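Local atomic coordinates of transcriptional regulator, PadR family (Bacillus cereus, PDB entry 4ESB), a protein that probably binds DNA through a winged helix-turn-helix fold and regulates transcription as a dimer of the PadR family. Residues A[8-13]-A[35-40]. Residues are numbered along the deposited sequence; the frame is centred on the assembly and turned at random.
Sequences GVLEGC and HGFTFV
Phe37 reaches from the loop after helix 25-34 to the first turn of helix 10-20, where Leu10 and Cys13 meet the CD2-CE2-CZ side of its ring. Leu10 CD1 packs 3.7 Å from Phe37 CD2, the two side chains passing one another on opposite headings. The forked end of Leu10 suits it to several partners: CD1 meets Phe37 and Val40, CD2 Phe39. Cys13, one helical turn on, brings SG to 3.7 Å from Phe37 CZ in an oblique sulfur-aromatic contact, 72° off the ring normal; a small, polarisable side chain suits this spot, where a large ring arrives. Phe37 CB points toward the helix, and chi1 -66° sets CG anti to the carbonyl carbon. In this winged helix-turn-helix protein the contact joins the first helix to the loop linking helices 25-34 and 42-54. Gly36 is the C-prime residue of the Schellman motif ending helix 25-34; at its positive phi a CB would jam against His35 O. A type I turn runs from Phe37 to Val40. One methyl of Val40, CG1, lies over the centre of the Phe39 ring and also meets Leu10 CD1 at 4.2 Å, while Leu32 and Ile45 add apolar packing. Contacts thin out toward the partly exposed Phe39, whose CZ comes no nearer than 4.4 Å to Leu10 CD2. Val9 CG2 lies 4.4 Å from Phe37 CE2 at the ring edge, but Val9 also packs on Phe87, Trp91 and Val98 of the second subunit, the first two belonging to its own chain.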
ATOM      1  N   GLY A   8      -3.525   1.840   4.704  1.00 74.54           N
ATOM      2  CA  GLY A   8      -3.111   2.687   3.603  1.00 73.06           C
ATOM      3  C   GLY A   8      -4.175   2.751   2.522  1.00 79.96           C
ATOM      4  O   GLY A   8      -4.477   3.820   1.988  1.00 66.01           O
ATOM      5  N   VAL A   9      -4.760   1.596   2.219  1.00 73.86           N
ATOM      6  CA  VAL A   9      -5.693   1.464   1.107  1.00 53.31           C
ATOM      7  C   VAL A   9      -7.157   1.448   1.546  1.00 44.84           C
ATOM      8  O   VAL A   9      -8.054   1.272   0.723  1.00 45.01           O
ATOM      9  CB  VAL A   9      -5.429   0.158   0.335  1.00 55.92           C
ATOM     10  CG1 VAL A   9      -3.992   0.114  -0.162  1.00 53.05           C
ATOM     11  CG2 VAL A   9      -5.731  -1.046   1.219  1.00 67.01           C
ATOM     12  N   LEU A  10      -7.400   1.634   2.838  1.00 46.17           N
ATOM     13  CA  LEU A  10      -8.746   1.497   3.387  1.00 44.16           C
ATOM     14  C   LEU A  10      -9.653   2.653   2.969  1.00 43.12           C
ATOM     15  O   LEU A  10     -10.829   2.449   2.664  1.00 42.79           O
ATOM     16  CB  LEU A  10      -8.686   1.390   4.912  1.00 51.32           C
ATOM     17  CG  LEU A  10     -10.010   1.245   5.665  1.00 49.54           C
ATOM     18  CD1 LEU A  10     -10.740  -0.034   5.276  1.00 44.89           C
ATOM     19  CD2 LEU A  10      -9.749   1.276   7.159  1.00 53.49           C
ATOM     20  N   GLU A  11      -9.107   3.864   2.960  1.00 47.30           N
ATOM     21  CA  GLU A  11      -9.862   5.038   2.535  1.00 39.07           C
ATOM     22  C   GLU A  11     -10.337   4.872   1.094  1.00 38.42           C
ATOM     23  O   GLU A  11     -11.472   5.210   0.762  1.00 44.50           O
ATOM     24  CB  GLU A  11      -9.005   6.299   2.670  1.00 45.17           C
ATOM     25  CG  GLU A  11      -9.697   7.578   2.223  1.00 55.02           C
ATOM     26  CD  GLU A  11      -9.069   8.824   2.823  1.00 52.14           C
ATOM     27  OE1 GLU A  11      -8.138   8.686   3.642  1.00 62.02           O
ATOM     28  OE2 GLU A  11      -9.509   9.941   2.476  1.00 62.77           O
ATOM     29  N   GLY A  12      -9.465   4.339   0.246  1.00 35.79           N
ATOM     30  CA  GLY A  12      -9.784   4.134  -1.155  1.00 38.90           C
ATOM     31  C   GLY A  12     -10.844   3.072  -1.375  1.00 40.75           C
ATOM     32  O   GLY A  12     -11.701   3.207  -2.247  1.00 42.33           O
ATOM     33  N   CYS A  13     -10.791   2.009  -0.581  1.00 44.28           N
ATOM     34  CA  CYS A  13     -11.751   0.918  -0.709  1.00 36.13           C
ATOM     35  C   CYS A  13     -13.111   1.341  -0.167  1.00 33.21           C
ATOM     36  O   CYS A  13     -14.150   0.892  -0.643  1.00 34.87           O
ATOM     37  CB  CYS A  13     -11.249  -0.326   0.021  1.00 38.56           C
ATOM     38  SG  CYS A  13      -9.816  -1.096  -0.774  1.00 41.95           S
ATOM     39  N   HIS A  35     -15.278  -8.654   2.684  1.00 63.92           N
ATOM     40  CA  HIS A  35     -14.359  -8.560   1.553  1.00 53.15           C
ATOM     41  C   HIS A  35     -12.904  -8.653   2.007  1.00 57.43           C
ATOM     42  O   HIS A  35     -11.989  -8.461   1.208  1.00 56.40           O
ATOM     43  CB  HIS A  35     -14.595  -7.279   0.746  1.00 50.76           C
ATOM     44  CG  HIS A  35     -15.754  -7.371  -0.199  1.00 65.43           C
ATOM     45  ND1 HIS A  35     -15.611  -7.753  -1.515  1.00 74.71           N
ATOM     46  CD2 HIS A  35     -17.074  -7.142  -0.013  1.00 72.76           C
ATOM     47  CE1 HIS A  35     -16.795  -7.749  -2.102  1.00 78.42           C
ATOM     48  NE2 HIS A  35     -17.699  -7.382  -1.214  1.00 79.31           N
ATOM     49  N   GLY A  36     -12.700  -8.942   3.291  1.00 58.94           N
ATOM     50  CA  GLY A  36     -11.388  -9.313   3.794  1.00 38.33           C
ATOM     51  C   GLY A  36     -10.710  -8.343   4.749  1.00 57.42           C
ATOM     52  O   GLY A  36      -9.600  -8.613   5.207  1.00 62.22           O
ATOM     53  N   PHE A  37     -11.352  -7.221   5.055  1.00 55.64           N
ATOM     54  CA  PHE A  37     -10.824  -6.308   6.066  1.00 59.84           C
ATOM     55  C   PHE A  37     -11.337  -6.748   7.433  1.00 56.68           C
ATOM     56  O   PHE A  37     -12.193  -6.094   8.027  1.00 61.95           O
ATOM     57  CB  PHE A  37     -11.251  -4.866   5.793  1.00 55.09           C
ATOM     58  CG  PHE A  37     -10.668  -4.283   4.537  1.00 59.35           C
ATOM     59  CD1 PHE A  37     -11.233  -4.552   3.299  1.00 54.25           C
ATOM     60  CD2 PHE A  37      -9.562  -3.451   4.595  1.00 58.08           C
ATOM     61  CE1 PHE A  37     -10.700  -4.010   2.143  1.00 45.75           C
ATOM     62  CE2 PHE A  37      -9.025  -2.904   3.442  1.00 61.43           C
ATOM     63  CZ  PHE A  37      -9.594  -3.184   2.216  1.00 54.09           C
ATOM     64  N   THR A  38     -10.802  -7.857   7.928  1.00 71.72           N
ATOM     65  CA  THR A  38     -11.357  -8.521   9.106  1.00 80.02           C
ATOM     66  C   THR A  38     -11.212  -7.721  10.400  1.00 67.00           C
ATOM     67  O   THR A  38     -11.931  -7.968  11.366  1.00 60.37           O
ATOM     68  CB  THR A  38     -10.716  -9.909   9.311  1.00 72.64           C
ATOM     69  OG1 THR A  38      -9.293  -9.774   9.405  1.00 70.97           O
ATOM     70  CG2 THR A  38     -11.060 -10.832   8.148  1.00 62.67           C
ATOM     71  N   PHE A  39     -10.290  -6.766  10.424  1.00 66.07           N
ATOM     72  CA  PHE A  39     -10.017  -6.019  11.648  1.00 53.40           C
ATOM     73  C   PHE A  39     -10.927  -4.804  11.828  1.00 74.11           C
ATOM     74  O   PHE A  39     -10.996  -4.248  12.924  1.00 65.27           O
ATOM     75  CB  PHE A  39      -8.561  -5.554  11.677  1.00 71.81           C
ATOM     76  CG  PHE A  39      -8.314  -4.301  10.890  1.00 88.38           C
ATOM     77  CD1 PHE A  39      -8.411  -3.057  11.495  1.00 94.48           C
ATOM     78  CD2 PHE A  39      -7.990  -4.365   9.544  1.00 68.19           C
ATOM     79  CE1 PHE A  39      -8.186  -1.900  10.772  1.00104.34           C
ATOM     80  CE2 PHE A  39      -7.764  -3.213   8.817  1.00 90.21           C
ATOM     81  CZ  PHE A  39      -7.862  -1.978   9.430  1.00 92.70           C
ATOM     82  N   VAL A  40     -11.616  -4.383  10.770  1.00 59.71           N
ATOM     83  CA  VAL A  40     -12.401  -3.154  10.852  1.00 58.76           C
ATOM     84  C   VAL A  40     -13.692  -3.344  11.643  1.00 56.84           C
ATOM     85  O   VAL A  40     -14.301  -4.414  11.633  1.00 56.33           O
ATOM     86  CB  VAL A  40     -12.750  -2.562   9.460  1.00 47.56           C
ATOM     87  CG1 VAL A  40     -11.505  -2.448   8.598  1.00 58.86           C
ATOM     88  CG2 VAL A  40     -13.827  -3.382   8.763  1.00 59.36           C
TER